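Local coordinates for protein putative phosphoglycolate phosphatase (Lactobacillus delbrueckii, PDB 2HI0) that probably hydrolyses phosphoglycolate as a haloacid dehalogenase-type phosphatase, and in this crystal holds a sodium ion in an aspartate-lined site, at residues 31-36 / 90-95; 43-48 / 210-215; 128-133 / 152-157; 163-168 / 191-196. All blocks are in the same frame, centred on the assembly; numbering follows the deposited sequence. Where two conformers were deposited one is given.

In the fold
The four contacts sample the parallel-sheet core and the helical cap of a HAD-type phosphatase. Interaction 1, between helices 19-32 and 87-103, lies in the cap, its centre about 22 Å from the centre of the chain. Interaction 2 joins helix 41-47 of the cap to the loop after strand 204-208 of the core. Along the chain the segments of interactions 1 and 2 alternate, while interaction 3 and then interaction 4 fall between the segments of interaction 2. Interaction 3 pairs an outermost strand with its neighbour, and interaction 4 sits beside the sodium site; the centres of interactions 3 and 4 are about 15 Å apart. A salt bridge from Arg213 to Glu192 puts interactions 2 and 4 in direct contact.

Interaction 1 (31-36 / 90-95); sequences EQTGHR and VNRVLE. With EDO (1,2-ethanediol), chain H.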
loop_
_atom_site.group_PDB
_atom_site.type_symbol
_atom_site.label_atom_id
_atom_site.label_comp_id
_atom_site.label_asym_id
_atom_site.label_seq_id
_atom_site.Cartn_x
_atom_site.Cartn_y
_atom_site.Cartn_z
ATOM N N GLU A 31 -17.624 0.878 14.782
ATOM C CA GLU A 31 -18.778 1.366 15.541
ATOM C C GLU A 31 -20.073 0.631 15.121
ATOM O O GLU A 31 -20.884 0.233 15.980
ATOM C CB GLU A 31 -18.945 2.872 15.299
ATOM C CG GLU A 31 -20.136 3.484 16.027
ATOM C CD GLU A 31 -20.219 4.995 15.919
ATOM O OE1 GLU A 31 -20.187 5.547 14.793
ATOM O OE2 GLU A 31 -20.387 5.604 17.006
ATOM N N GLN A 32 -20.269 0.488 13.799
ATOM C CA GLN A 32 -21.435 -0.212 13.286
ATOM C C GLN A 32 -21.573 -1.672 13.737
ATOM O O GLN A 32 -22.657 -2.231 13.723
ATOM C CB GLN A 32 -21.515 -0.174 11.753
ATOM C CG GLN A 32 -21.844 1.181 11.215
ATOM C CD GLN A 32 -23.235 1.620 11.561
ATOM O OE1 GLN A 32 -24.196 0.871 11.328
ATOM N NE2 GLN A 32 -23.378 2.833 12.117
ATOM N N THR A 33 -20.453 -2.289 14.082
ATOM C CA THR A 33 -20.410 -3.682 14.496
ATOM C C THR A 33 -20.161 -3.864 16.013
ATOM O O THR A 33 -19.920 -4.977 16.489
ATOM C CB THR A 33 -19.405 -4.450 13.645
ATOM O OG1 THR A 33 -18.115 -3.827 13.730
ATOM C CG2 THR A 33 -19.847 -4.540 12.195
ATOM N N GLY A 34 -20.306 -2.783 16.774
ATOM C CA GLY A 34 -20.290 -2.875 18.227
ATOM C C GLY A 34 -18.932 -2.825 18.897
ATOM O O GLY A 34 -18.825 -3.143 20.101
ATOM N N HIS A 35 -17.904 -2.382 18.178
ATOM C CA HIS A 35 -16.530 -2.368 18.685
ATOM C C HIS A 35 -16.130 -0.956 19.098
ATOM O O HIS A 35 -16.852 -0.016 18.809
ATOM C CB HIS A 35 -15.560 -2.869 17.636
ATOM C CG HIS A 35 -15.702 -4.326 17.374
ATOM N ND1 HIS A 35 -15.096 -5.271 18.171
ATOM C CD2 HIS A 35 -16.443 -5.009 16.470
ATOM C CE1 HIS A 35 -15.415 -6.478 17.741
ATOM N NE2 HIS A 35 -16.247 -6.353 16.722
ATOM N N ARG A 36 -15.018 -0.830 19.826
ATOM C CA ARG A 36 -14.328 0.438 20.094
ATOM C C ARG A 36 -14.079 1.107 18.758
ATOM O O ARG A 36 -13.771 0.416 17.781
ATOM C CB ARG A 36 -12.977 0.181 20.831
ATOM C CG ARG A 36 -11.680 0.617 20.114
ATOM C CD ARG A 36 -10.418 0.256 20.906
ATOM N NE ARG A 36 -9.385 1.293 20.795
ATOM C CZ ARG A 36 -8.141 1.203 21.272
ATOM N NH1 ARG A 36 -7.703 0.115 21.877
ATOM N NH2 ARG A 36 -7.306 2.223 21.118
ATOM N N VAL A 90 -13.796 -10.745 11.642
ATOM C CA VAL A 90 -13.119 -9.960 10.593
ATOM C C VAL A 90 -14.074 -9.736 9.388
ATOM O O VAL A 90 -14.270 -8.577 8.917
ATOM C CB VAL A 90 -11.795 -10.615 10.171
ATOM C CG1 VAL A 90 -11.215 -9.931 8.905
ATOM C CG2 VAL A 90 -10.796 -10.515 11.328
ATOM N N ASN A 91 -14.669 -10.829 8.902
ATOM C CA ASN A 91 -15.528 -10.807 7.715
ATOM C C ASN A 91 -16.776 -9.962 7.995
ATOM O O ASN A 91 -17.272 -9.262 7.112
ATOM C CB ASN A 91 -15.891 -12.207 7.242
ATOM C CG ASN A 91 -14.705 -12.963 6.711
ATOM O OD1 ASN A 91 -13.705 -12.365 6.344
ATOM N ND2 ASN A 91 -14.814 -14.293 6.664
ATOM N N ARG A 92 -17.240 -9.977 9.239
ATOM C CA ARG A 92 -18.468 -9.212 9.595
ATOM C C ARG A 92 -18.141 -7.719 9.576
ATOM O O ARG A 92 -18.920 -6.893 9.072
ATOM C CB ARG A 92 -19.014 -9.625 10.948
ATOM C CG ARG A 92 -20.362 -9.063 11.243
ATOM C CD ARG A 92 -20.965 -9.730 12.480
ATOM N NE ARG A 92 -20.405 -9.182 13.721
ATOM C CZ ARG A 92 -20.850 -8.092 14.354
ATOM N NH1 ARG A 92 -21.857 -7.385 13.893
ATOM N NH2 ARG A 92 -20.272 -7.709 15.475
ATOM N N VAL A 93 -16.968 -7.353 10.094
ATOM C CA VAL A 93 -16.526 -5.949 10.050
ATOM C C VAL A 93 -16.270 -5.515 8.584
ATOM O O VAL A 93 -16.660 -4.437 8.161
ATOM C CB VAL A 93 -15.270 -5.720 10.944
ATOM C CG1 VAL A 93 -14.723 -4.329 10.755
ATOM C CG2 VAL A 93 -15.599 -5.951 12.408
ATOM N N LEU A 94 -15.610 -6.386 7.809
ATOM C CA LEU A 94 -15.290 -6.051 6.399
ATOM C C LEU A 94 -16.534 -5.824 5.564
ATOM O O LEU A 94 -16.536 -5.055 4.581
ATOM C CB LEU A 94 -14.428 -7.138 5.780
ATOM C CG LEU A 94 -12.955 -7.137 6.201
ATOM C CD1 LEU A 94 -12.240 -8.341 5.608
ATOM C CD2 LEU A 94 -12.292 -5.872 5.709
ATOM N N GLU A 95 -17.629 -6.499 5.926
ATOM C CA GLU A 95 -18.885 -6.344 5.205
ATOM C C GLU A 95 -19.359 -4.868 5.203
ATOM O O GLU A 95 -19.971 -4.399 4.231
ATOM C CB GLU A 95 -19.940 -7.228 5.863
ATOM C CG GLU A 95 -21.283 -7.192 5.157
ATOM C CD GLU A 95 -22.325 -8.121 5.777
ATOM O OE1 GLU A 95 -22.175 -8.526 6.952
ATOM O OE2 GLU A 95 -23.317 -8.418 5.080
HETATM C C1 EDO H . -17.115 6.307 14.401
HETATM O O1 EDO H . -18.209 7.068 13.918
HETATM C C2 EDO H . -16.136 7.289 15.040
HETATM O O2 EDO H . -16.649 7.917 16.223
#
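A Schellman motif ends helix 19-32 here, and the residues of that turn pack on helix 87-103 in the helical cap. Gly34, with positive phi, is the C-prime residue: its N bonds to Glu31 O, and His35 N reaches back to Phe30 O. The turn presents the carbonyl of Thr33 to Arg92, whose NH2 donates to Thr33 O at 2.9 Å. This bond lies in the carbonyl plane on a lone pair but is bent, with 139° at the hydrogen. In Arg92, chi3 (79°) turns NE out of the extended line; Thr33 CB lies over one face of the guanidinium, 3.8 Å from Arg92 NH1. Glu89 gives Arg92 NH2 a second partner in a salt bridge and also bonds to His35 NE2, while His35 ND1 is taken by Glu63. The imidazole is therefore held at both nitrogens between two acidic side chains, which may favour its protonated form, though the nearby Arg92 guanidinium would oppose this. The apolar part of the contact is Val93, which crosses Thr33 at about a right angle. Thr33 OG1, itself bonded to Ala29 O one turn back in the helix, rests 3.5 Å from Val93 CG2.

Interaction 2 (43-48 / 210-215); sequences DIKNFF and WGFRSV
Phe212 and Lys45 form the tight part of this contact, where a loop of the core meets the last turn of helix 41-47. The lysine's aliphatic stem crosses the phenyl at about a right angle. Its CG lies over one face, 4.2 Å from the ring centroid and 26° off the normal, a CH-pi contact made by the root of the side chain and not by its ammonium. With chi1 at -65°, CG stands beside the backbone N, where it meets the ring. The extended remainder of the chain leads away, and NZ forms a salt bridge with Glu42. Phe212 CB also comes within 3.5 Å of Lys45 O, and at the ring's edge Phe48 CB approaches Phe212 CE2 at 4.0 Å.

The other half is looser and water-mediated. Arg213 NH1 stays 3.9 Å from Asn46 OD1, which lies near the guanidinium plane, with the amide and guanidinium planes 80° apart. A water instead links the guanidinium to the backbone: it donates to Asn46 O at 2.7 Å and accepts from Arg213 NH2 at 2.8 Å. The polar ends have further partners, Arg213 NE in a salt bridge with Glu192 and Asn46 ND2 on Glu42 O.

Phe212 N bonds to Asp190 OD2 and its side chain touches Asp12, both residues of the sodium site. An apolar side chain thus packs between that site and a cap helix, as suits the interface between core and cap in a HAD-type phosphatase, where the active site lies between the two.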
loop_
_atom_site.group_PDB
_atom_site.type_symbol
_atom_site.label_atom_id
_atom_site.label_comp_id
_atom_site.label_asym_id
_atom_site.label_seq_id
_atom_site.Cartn_x
_atom_site.Cartn_y
_atom_site.Cartn_z
ATOM N N ASP A 43 -2.585 4.600 14.502
ATOM C CA ASP A 43 -3.017 3.209 14.641
ATOM C C ASP A 43 -3.165 2.628 13.228
ATOM O O ASP A 43 -2.706 1.512 12.922
ATOM C CB ASP A 43 -4.353 3.098 15.385
ATOM C CG ASP A 43 -4.259 3.429 16.870
ATOM O OD1 ASP A 43 -3.202 3.183 17.505
ATOM O OD2 ASP A 43 -5.297 3.901 17.394
ATOM N N ILE A 44 -3.842 3.382 12.373
ATOM C CA ILE A 44 -4.110 2.888 11.018
ATOM C C ILE A 44 -2.818 2.587 10.246
ATOM O O ILE A 44 -2.770 1.658 9.447
ATOM C CB ILE A 44 -5.055 3.883 10.223
ATOM C CG1 ILE A 44 -6.507 3.415 10.336
ATOM C CG2 ILE A 44 -4.635 4.059 8.786
ATOM C CD1 ILE A 44 -7.073 3.469 11.753
ATOM N N LYS A 45 -1.778 3.388 10.466
ATOM C CA LYS A 45 -0.467 3.147 9.835
ATOM C C LYS A 45 0.172 1.833 10.259
ATOM O O LYS A 45 1.007 1.274 9.528
ATOM C CB LYS A 45 0.460 4.324 10.106
ATOM C CG LYS A 45 0.007 5.622 9.465
ATOM C CD LYS A 45 0.902 6.771 9.828
ATOM C CE LYS A 45 0.572 7.982 8.982
ATOM N NZ LYS A 45 1.255 9.223 9.501
ATOM N N ASN A 46 -0.255 1.326 11.413
ATOM C CA ASN A 46 0.152 -0.006 11.902
ATOM C C ASN A 46 -0.777 -1.129 11.418
ATOM O O ASN A 46 -0.426 -2.316 11.461
ATOM C CB ASN A 46 0.192 -0.045 13.433
ATOM C CG ASN A 46 1.385 0.650 14.003
ATOM O OD1 ASN A 46 2.430 0.023 14.255
ATOM N ND2 ASN A 46 1.257 1.952 14.199
ATOM N N PHE A 47 -1.984 -0.796 10.989
ATOM C CA PHE A 47 -2.901 -1.848 10.551
ATOM C C PHE A 47 -2.808 -2.198 9.084
ATOM O O PHE A 47 -2.862 -3.345 8.716
ATOM C CB PHE A 47 -4.346 -1.499 10.866
ATOM C CG PHE A 47 -4.636 -1.177 12.335
ATOM C CD1 PHE A 47 -3.866 -1.687 13.368
ATOM C CD2 PHE A 47 -5.748 -0.382 12.641
ATOM C CE1 PHE A 47 -4.158 -1.354 14.677
ATOM C CE2 PHE A 47 -6.055 -0.078 13.916
ATOM C CZ PHE A 47 -5.258 -0.578 14.948
ATOM N N PHE A 48 -2.670 -1.187 8.248
ATOM C CA PHE A 48 -2.718 -1.411 6.794
ATOM C C PHE A 48 -1.316 -1.758 6.213
ATOM O O PHE A 48 -0.317 -1.621 6.918
ATOM C CB PHE A 48 -3.407 -0.199 6.152
ATOM C CG PHE A 48 -4.889 -0.189 6.394
ATOM C CD1 PHE A 48 -5.735 -0.887 5.544
ATOM C CD2 PHE A 48 -5.456 0.436 7.487
ATOM C CE1 PHE A 48 -7.073 -0.923 5.770
ATOM C CE2 PHE A 48 -6.817 0.381 7.707
ATOM C CZ PHE A 48 -7.608 -0.298 6.854
ATOM N N TRP A 210 7.646 8.935 3.762
ATOM C CA TRP A 210 6.475 9.764 4.058
ATOM C C TRP A 210 5.208 8.922 4.218
ATOM O O TRP A 210 4.098 9.501 4.301
ATOM C CB TRP A 210 6.285 10.868 3.013
ATOM C CG TRP A 210 6.177 10.414 1.616
ATOM C CD1 TRP A 210 5.059 9.969 0.995
ATOM C CD2 TRP A 210 7.222 10.417 0.639
ATOM N NE1 TRP A 210 5.335 9.647 -0.309
ATOM C CE2 TRP A 210 6.656 9.943 -0.561
ATOM C CE3 TRP A 210 8.594 10.726 0.670
ATOM C CZ2 TRP A 210 7.418 9.808 -1.722
ATOM C CZ3 TRP A 210 9.301 10.640 -0.440
ATOM C CH2 TRP A 210 8.738 10.154 -1.643
ATOM N N GLY A 211 5.374 7.606 4.328
ATOM C CA GLY A 211 4.264 6.710 4.450
ATOM C C GLY A 211 4.057 6.101 5.837
ATOM O O GLY A 211 4.263 6.804 6.842
ATOM N N PHE A 212 3.642 4.835 5.876
ATOM C CA PHE A 212 3.134 4.245 7.091
ATOM C C PHE A 212 4.204 3.651 8.018
ATOM O O PHE A 212 3.884 3.349 9.192
ATOM C CB PHE A 212 2.088 3.186 6.794
ATOM C CG PHE A 212 0.808 3.714 6.179
ATOM C CD1 PHE A 212 0.657 5.013 5.751
ATOM C CD2 PHE A 212 -0.260 2.842 6.023
ATOM C CE1 PHE A 212 -0.521 5.444 5.166
ATOM C CE2 PHE A 212 -1.431 3.253 5.457
ATOM C CZ PHE A 212 -1.594 4.543 5.038
ATOM N N ARG A 213 5.452 3.449 7.535
ATOM C CA ARG A 213 6.535 2.919 8.385
ATOM C C ARG A 213 7.634 3.959 8.544
ATOM O O ARG A 213 7.907 4.791 7.646
ATOM C CB ARG A 213 7.122 1.660 7.772
ATOM C CG ARG A 213 6.177 0.475 7.569
ATOM C CD ARG A 213 5.509 0.022 8.851
ATOM N NE ARG A 213 4.969 -1.330 8.809
ATOM C CZ ARG A 213 4.257 -1.889 9.801
ATOM N NH1 ARG A 213 3.939 -1.188 10.896
ATOM N NH2 ARG A 213 3.865 -3.166 9.696
ATOM N N SER A 214 8.303 3.878 9.680
ATOM C CA SER A 214 9.402 4.743 10.045
ATOM C C SER A 214 10.705 4.322 9.343
ATOM O O SER A 214 10.860 3.189 8.872
ATOM C CB SER A 214 9.633 4.685 11.555
ATOM O OG SER A 214 10.305 3.485 11.924
ATOM N N VAL A 215 11.664 5.235 9.330
ATOM C CA VAL A 215 12.956 4.944 8.737
ATOM C C VAL A 215 13.674 3.823 9.502
ATOM O O VAL A 215 14.178 2.896 8.871
ATOM C CB VAL A 215 13.807 6.238 8.593
ATOM C CG1 VAL A 215 15.281 5.908 8.278
ATOM C CG2 VAL A 215 13.181 7.116 7.514
HETATM O O HOH W 1 1.932 -3.699 11.720
#

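Interaction 3 (128-133 / 152-157); sequences KLAVVS and FDFALG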
loop_
_atom_site.group_PDB
_atom_site.type_symbol
_atom_site.label_atom_id
_atom_site.label_comp_id
_atom_site.label_asym_id
_atom_site.label_seq_id
_atom_site.Cartn_x
_atom_site.Cartn_y
_atom_site.Cartn_z
ATOM N N LYS A 128 7.606 3.996 -18.055
ATOM C CA LYS A 128 6.256 3.471 -17.906
ATOM C C LYS A 128 5.885 3.455 -16.429
ATOM O O LYS A 128 6.724 3.125 -15.598
ATOM C CB LYS A 128 6.198 2.052 -18.477
ATOM C CG LYS A 128 6.425 1.953 -19.953
ATOM C CD LYS A 128 6.077 0.593 -20.492
ATOM C CE LYS A 128 6.170 0.547 -22.004
ATOM N NZ LYS A 128 5.105 -0.372 -22.512
ATOM N N LEU A 129 4.628 3.792 -16.097
ATOM C CA LEU A 129 4.207 3.953 -14.720
ATOM C C LEU A 129 3.030 3.035 -14.423
ATOM O O LEU A 129 2.134 2.873 -15.198
ATOM C CB LEU A 129 3.811 5.384 -14.402
ATOM C CG LEU A 129 4.766 6.535 -14.765
ATOM C CD1 LEU A 129 4.039 7.896 -14.463
ATOM C CD2 LEU A 129 6.128 6.408 -14.012
ATOM N N ALA A 130 3.068 2.413 -13.257
ATOM C CA ALA A 130 2.009 1.481 -12.785
ATOM C C ALA A 130 1.781 1.623 -11.293
ATOM O O ALA A 130 2.630 2.136 -10.564
ATOM C CB ALA A 130 2.366 0.028 -13.146
ATOM N N VAL A 131 0.594 1.197 -10.869
ATOM C CA VAL A 131 0.199 1.077 -9.463
ATOM C C VAL A 131 -0.180 -0.379 -9.211
ATOM O O VAL A 131 -0.946 -0.959 -9.963
ATOM C CB VAL A 131 -1.008 1.944 -9.111
ATOM C CG1 VAL A 131 -1.443 1.712 -7.593
ATOM C CG2 VAL A 131 -0.743 3.378 -9.416
ATOM N N VAL A 132 0.425 -0.954 -8.194
ATOM C CA VAL A 132 0.081 -2.299 -7.715
ATOM C C VAL A 132 -0.006 -2.183 -6.195
ATOM O O VAL A 132 0.981 -1.899 -5.506
ATOM C CB VAL A 132 1.083 -3.366 -8.183
ATOM C CG1 VAL A 132 0.729 -4.739 -7.562
ATOM C CG2 VAL A 132 1.112 -3.431 -9.703
ATOM N N SER A 133 -1.200 -2.389 -5.666
ATOM C CA SER A 133 -1.549 -2.033 -4.269
ATOM C C SER A 133 -2.394 -3.153 -3.620
ATOM O O SER A 133 -3.210 -3.800 -4.282
ATOM C CB SER A 133 -2.351 -0.736 -4.321
ATOM O OG SER A 133 -2.938 -0.383 -3.089
ATOM N N PHE A 152 -1.135 6.393 -15.667
ATOM C CA PHE A 152 -0.641 5.042 -15.472
ATOM C C PHE A 152 -0.959 4.121 -16.618
ATOM O O PHE A 152 -2.062 4.142 -17.193
ATOM C CB PHE A 152 -1.199 4.459 -14.138
ATOM C CG PHE A 152 -0.689 5.160 -12.929
ATOM C CD1 PHE A 152 0.646 5.035 -12.550
ATOM C CD2 PHE A 152 -1.519 5.978 -12.168
ATOM C CE1 PHE A 152 1.153 5.707 -11.417
ATOM C CE2 PHE A 152 -1.001 6.669 -11.048
ATOM C CZ PHE A 152 0.317 6.526 -10.675
ATOM N N ASP A 153 0.012 3.304 -16.965
ATOM C CA ASP A 153 -0.172 2.313 -17.988
ATOM C C ASP A 153 -0.901 1.085 -17.462
ATOM O O ASP A 153 -1.385 0.284 -18.246
ATOM C CB ASP A 153 1.195 1.915 -18.530
ATOM C CG ASP A 153 1.932 3.107 -19.140
ATOM O OD1 ASP A 153 1.320 3.806 -19.949
ATOM O OD2 ASP A 153 3.094 3.401 -18.767
ATOM N N PHE A 154 -0.939 0.943 -16.127
ATOM C CA PHE A 154 -1.492 -0.215 -15.469
ATOM C C PHE A 154 -1.799 0.144 -14.025
ATOM O O PHE A 154 -0.998 0.793 -13.373
ATOM C CB PHE A 154 -0.490 -1.377 -15.512
ATOM C CG PHE A 154 -0.984 -2.656 -14.844
ATOM C CD1 PHE A 154 -1.728 -3.581 -15.567
ATOM C CD2 PHE A 154 -0.698 -2.928 -13.517
ATOM C CE1 PHE A 154 -2.170 -4.742 -14.961
ATOM C CE2 PHE A 154 -1.137 -4.085 -12.933
ATOM C CZ PHE A 154 -1.877 -4.980 -13.652
ATOM N N ALA A 155 -2.940 -0.307 -13.525
ATOM C CA ALA A 155 -3.296 -0.087 -12.130
ATOM C C ALA A 155 -4.096 -1.287 -11.670
ATOM O O ALA A 155 -5.007 -1.742 -12.374
ATOM C CB ALA A 155 -4.087 1.221 -11.919
ATOM N N LEU A 156 -3.695 -1.855 -10.540
ATOM C CA LEU A 156 -4.377 -3.018 -9.978
ATOM C C LEU A 156 -4.335 -2.979 -8.450
ATOM O O LEU A 156 -3.275 -2.775 -7.854
ATOM C CB LEU A 156 -3.684 -4.291 -10.446
ATOM C CG LEU A 156 -4.301 -5.616 -9.966
ATOM C CD1 LEU A 156 -5.736 -5.785 -10.502
ATOM C CD2 LEU A 156 -3.352 -6.773 -10.399
ATOM N N GLY A 157 -5.494 -3.219 -7.820
ATOM C CA GLY A 157 -5.581 -3.503 -6.415
ATOM C C GLY A 157 -5.973 -4.950 -6.115
ATOM O O GLY A 157 -6.152 -5.742 -7.008
#
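Phe152 has CG beside its backbone N (chi1 -66°), and Val131 has CG1 anti to its backbone N (chi1 177°), which leaves CG2 beside that N, turned to the ring. CG2 sits over the ring centre, 3.5 Å from the centroid and 9° off the normal, a CH-pi contact. The same ring turns its edge to the backbone of Leu129 and Ala130, with Phe152 CD1 3.6 Å from Ala130 N. An alanine in place of Phe152 would probably leave Val131 CG2 without its aromatic cover and open a gap beside Leu129.

Both strands belong to the beta-alpha-beta unit of strand 128-133, helix 137-147 and strand 154-158, and run almost parallel. Val131 N donates to Phe154 O at 3.0 Å, Leu156 N to Val131 O, and Ser133 N to Leu156 O. Val132 CG2 meets the edge of the Phe154 ring at CE2. Ahead of the regular pairing, Asp153 N bonds to Leu129 O at 2.8 Å, while Asp153 OD2 accepts from Leu129 N at 3.1 Å on its anti side, out of the carboxylate plane. A side-chain oxygen thus takes a main-chain N-H where the pairing begins, and its charge may be partly offset by Lys128, whose NZ donates to Leu178 O and lies 5.7 Å from Asp153 OD2.

Interaction 4 (163-168 / 191-196); sequences RRKPAP and SEIDIQ
Lys165 NZ reaches Asp194 OD1 at 2.7 Å in a salt bridge that meets the oxygen nearly along its C-O axis. The ammonium has two further partners, a salt bridge to Asp10 OD1 and a hydrogen bond to Tyr187 OH, so three oxygens grip it. A bend at chi3 (62°) sets CE 3.3 Å from the same Asp194 oxygen. The second oxygen of the carboxylate is used as well: Asp194 OD2 accepts from Ser191 N at 3.1 Å, on its anti side and 24° out of the plane. Ser191 OG for its part accepts a weak capping bond from Ile193 N.

Ser191 and Asp194 thereby form a capping box at the start of helix 192-200, next to the sodium site of Asp10, Asp12 and Asp190, and the pairing of lysine and aspartate is consistent with the motif III lysine and motif IV acidic residues of HAD-type hydrolases. An alanine in place of Asp194 would probably leave Lys165 with one carboxylate fewer and Ser191 N without its capping acceptor.

On the apolar side, Lys165 CB lies 3.8 Å from Ile193 CG2. Pro166, preceded by a cis peptide bond, lies side by side with Gln196, their CB atoms 3.7 Å apart, and Pro166 CG comes within 3.5 Å of Gln196 OE1. Two carbonyls of the loop have donors: Arg164 NH1 donates to Lys165 O at 2.9 Å, in the carbonyl plane on a lone pair, and Asn200 ND2 donates to Pro166 O.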
loop_
_atom_site.group_PDB
_atom_site.type_symbol
_atom_site.label_atom_id
_atom_site.label_comp_id
_atom_site.label_asym_id
_atom_site.label_seq_id
_atom_site.Cartn_x
_atom_site.Cartn_y
_atom_site.Cartn_z
ATOM N N ARG A 163 -3.729 -13.762 -5.193
ATOM C CA ARG A 163 -2.902 -13.479 -4.005
ATOM C C ARG A 163 -2.470 -12.002 -3.875
ATOM O O ARG A 163 -2.062 -11.353 -4.855
ATOM C CB ARG A 163 -1.672 -14.386 -3.917
ATOM C CG ARG A 163 -2.004 -15.839 -3.828
ATOM C CD ARG A 163 -0.805 -16.677 -3.594
ATOM N NE ARG A 163 0.174 -16.638 -4.701
ATOM C CZ ARG A 163 1.299 -17.354 -4.730
ATOM N NH1 ARG A 163 1.618 -18.122 -3.698
ATOM N NH2 ARG A 163 2.137 -17.258 -5.741
ATOM N N ARG A 164 -2.544 -11.511 -2.627
ATOM C CA ARG A 164 -2.097 -10.191 -2.304
ATOM C C ARG A 164 -0.580 -10.114 -2.293
ATOM O O ARG A 164 0.096 -11.129 -2.261
ATOM C CB ARG A 164 -2.683 -9.785 -0.955
ATOM C CG ARG A 164 -2.139 -10.664 0.198
ATOM C CD ARG A 164 -2.504 -10.022 1.539
ATOM N NE ARG A 164 -2.136 -10.870 2.685
ATOM C CZ ARG A 164 -0.958 -10.877 3.293
ATOM N NH1 ARG A 164 0.058 -10.128 2.883
ATOM N NH2 ARG A 164 -0.791 -11.665 4.345
ATOM N N LYS A 165 -0.077 -8.897 -2.297
ATOM C CA LYS A 165 1.350 -8.647 -2.072
ATOM C C LYS A 165 1.605 -9.167 -0.638
ATOM O O LYS A 165 0.750 -8.981 0.271
ATOM C CB LYS A 165 1.683 -7.143 -2.142
ATOM C CG LYS A 165 1.512 -6.419 -3.488
ATOM C CD LYS A 165 1.236 -4.912 -3.275
ATOM C CE LYS A 165 2.402 -4.246 -2.577
ATOM N NZ LYS A 165 2.106 -2.825 -2.200
ATOM N N PRO A 166 2.785 -9.739 -0.387
ATOM C CA PRO A 166 3.975 -9.800 -1.232
ATOM C C PRO A 166 4.125 -11.000 -2.155
ATOM O O PRO A 166 5.221 -11.145 -2.704
ATOM C CB PRO A 166 5.100 -9.757 -0.197
ATOM C CG PRO A 166 4.578 -10.538 0.965
ATOM C CD PRO A 166 3.074 -10.265 0.979
ATOM N N ALA A 167 3.046 -11.779 -2.405
ATOM C CA ALA A 167 3.110 -12.779 -3.482
ATOM C C ALA A 167 3.403 -12.033 -4.770
ATOM O O ALA A 167 3.007 -10.855 -4.900
ATOM C CB ALA A 167 1.796 -13.568 -3.624
ATOM N N PRO A 168 4.094 -12.691 -5.717
ATOM C CA PRO A 168 4.434 -11.959 -6.946
ATOM C C PRO A 168 3.291 -11.774 -7.950
ATOM O O PRO A 168 3.488 -11.071 -8.954
ATOM C CB PRO A 168 5.513 -12.834 -7.583
ATOM C CG PRO A 168 5.277 -14.175 -7.046
ATOM C CD PRO A 168 4.725 -14.009 -5.666
ATOM N N SER A 191 6.563 0.401 2.905
ATOM C CA SER A 191 6.503 -0.633 3.925
ATOM C C SER A 191 7.396 -1.835 3.640
ATOM O O SER A 191 7.981 -2.002 2.546
ATOM C CB SER A 191 5.059 -1.090 4.102
ATOM O OG SER A 191 4.714 -2.078 3.137
ATOM N N GLU A 192 7.462 -2.710 4.648
ATOM C CA GLU A 192 8.153 -4.014 4.521
ATOM C C GLU A 192 7.523 -4.921 3.468
ATOM O O GLU A 192 8.205 -5.739 2.861
ATOM C CB GLU A 192 8.219 -4.728 5.883
ATOM C CG GLU A 192 6.934 -5.383 6.391
ATOM C CD GLU A 192 5.828 -4.480 6.975
ATOM O OE1 GLU A 192 5.855 -3.245 6.772
ATOM O OE2 GLU A 192 4.922 -5.063 7.649
ATOM N N ILE A 193 6.208 -4.791 3.260
ATOM C CA ILE A 193 5.501 -5.592 2.242
ATOM C C ILE A 193 6.018 -5.209 0.854
ATOM O O ILE A 193 6.132 -6.086 -0.013
ATOM C CB ILE A 193 3.967 -5.421 2.342
ATOM C CG1 ILE A 193 3.491 -5.820 3.737
ATOM C CG2 ILE A 193 3.205 -6.146 1.185
ATOM C CD1 ILE A 193 3.925 -7.194 4.114
ATOM N N ASP A 194 6.323 -3.916 0.641
ATOM C CA ASP A 194 6.894 -3.434 -0.617
ATOM C C ASP A 194 8.329 -3.948 -0.848
ATOM O O ASP A 194 8.660 -4.420 -1.933
ATOM C CB ASP A 194 6.790 -1.909 -0.677
ATOM C CG ASP A 194 5.357 -1.438 -0.481
ATOM O OD1 ASP A 194 4.449 -2.085 -1.055
ATOM O OD2 ASP A 194 5.137 -0.559 0.353
ATOM N N ILE A 195 9.131 -3.893 0.213
ATOM C CA ILE A 195 10.457 -4.512 0.199
ATOM C C ILE A 195 10.374 -5.982 -0.256
ATOM O O ILE A 195 11.108 -6.424 -1.144
ATOM C CB ILE A 195 11.161 -4.374 1.573
ATOM C CG1 ILE A 195 11.396 -2.893 1.916
ATOM C CG2 ILE A 195 12.513 -5.110 1.579
ATOM C CD1 ILE A 195 11.785 -2.581 3.311
ATOM N N GLN A 196 9.469 -6.738 0.372
ATOM C CA GLN A 196 9.310 -8.143 0.045
ATOM C C GLN A 196 8.746 -8.408 -1.370
ATOM O O GLN A 196 9.171 -9.328 -2.087
ATOM C CB GLN A 196 8.412 -8.778 1.079
ATOM C CG GLN A 196 9.017 -8.782 2.474
ATOM C CD GLN A 196 8.000 -9.223 3.509
ATOM O OE1 GLN A 196 7.145 -10.094 3.229
ATOM N NE2 GLN A 196 8.083 -8.647 4.714
#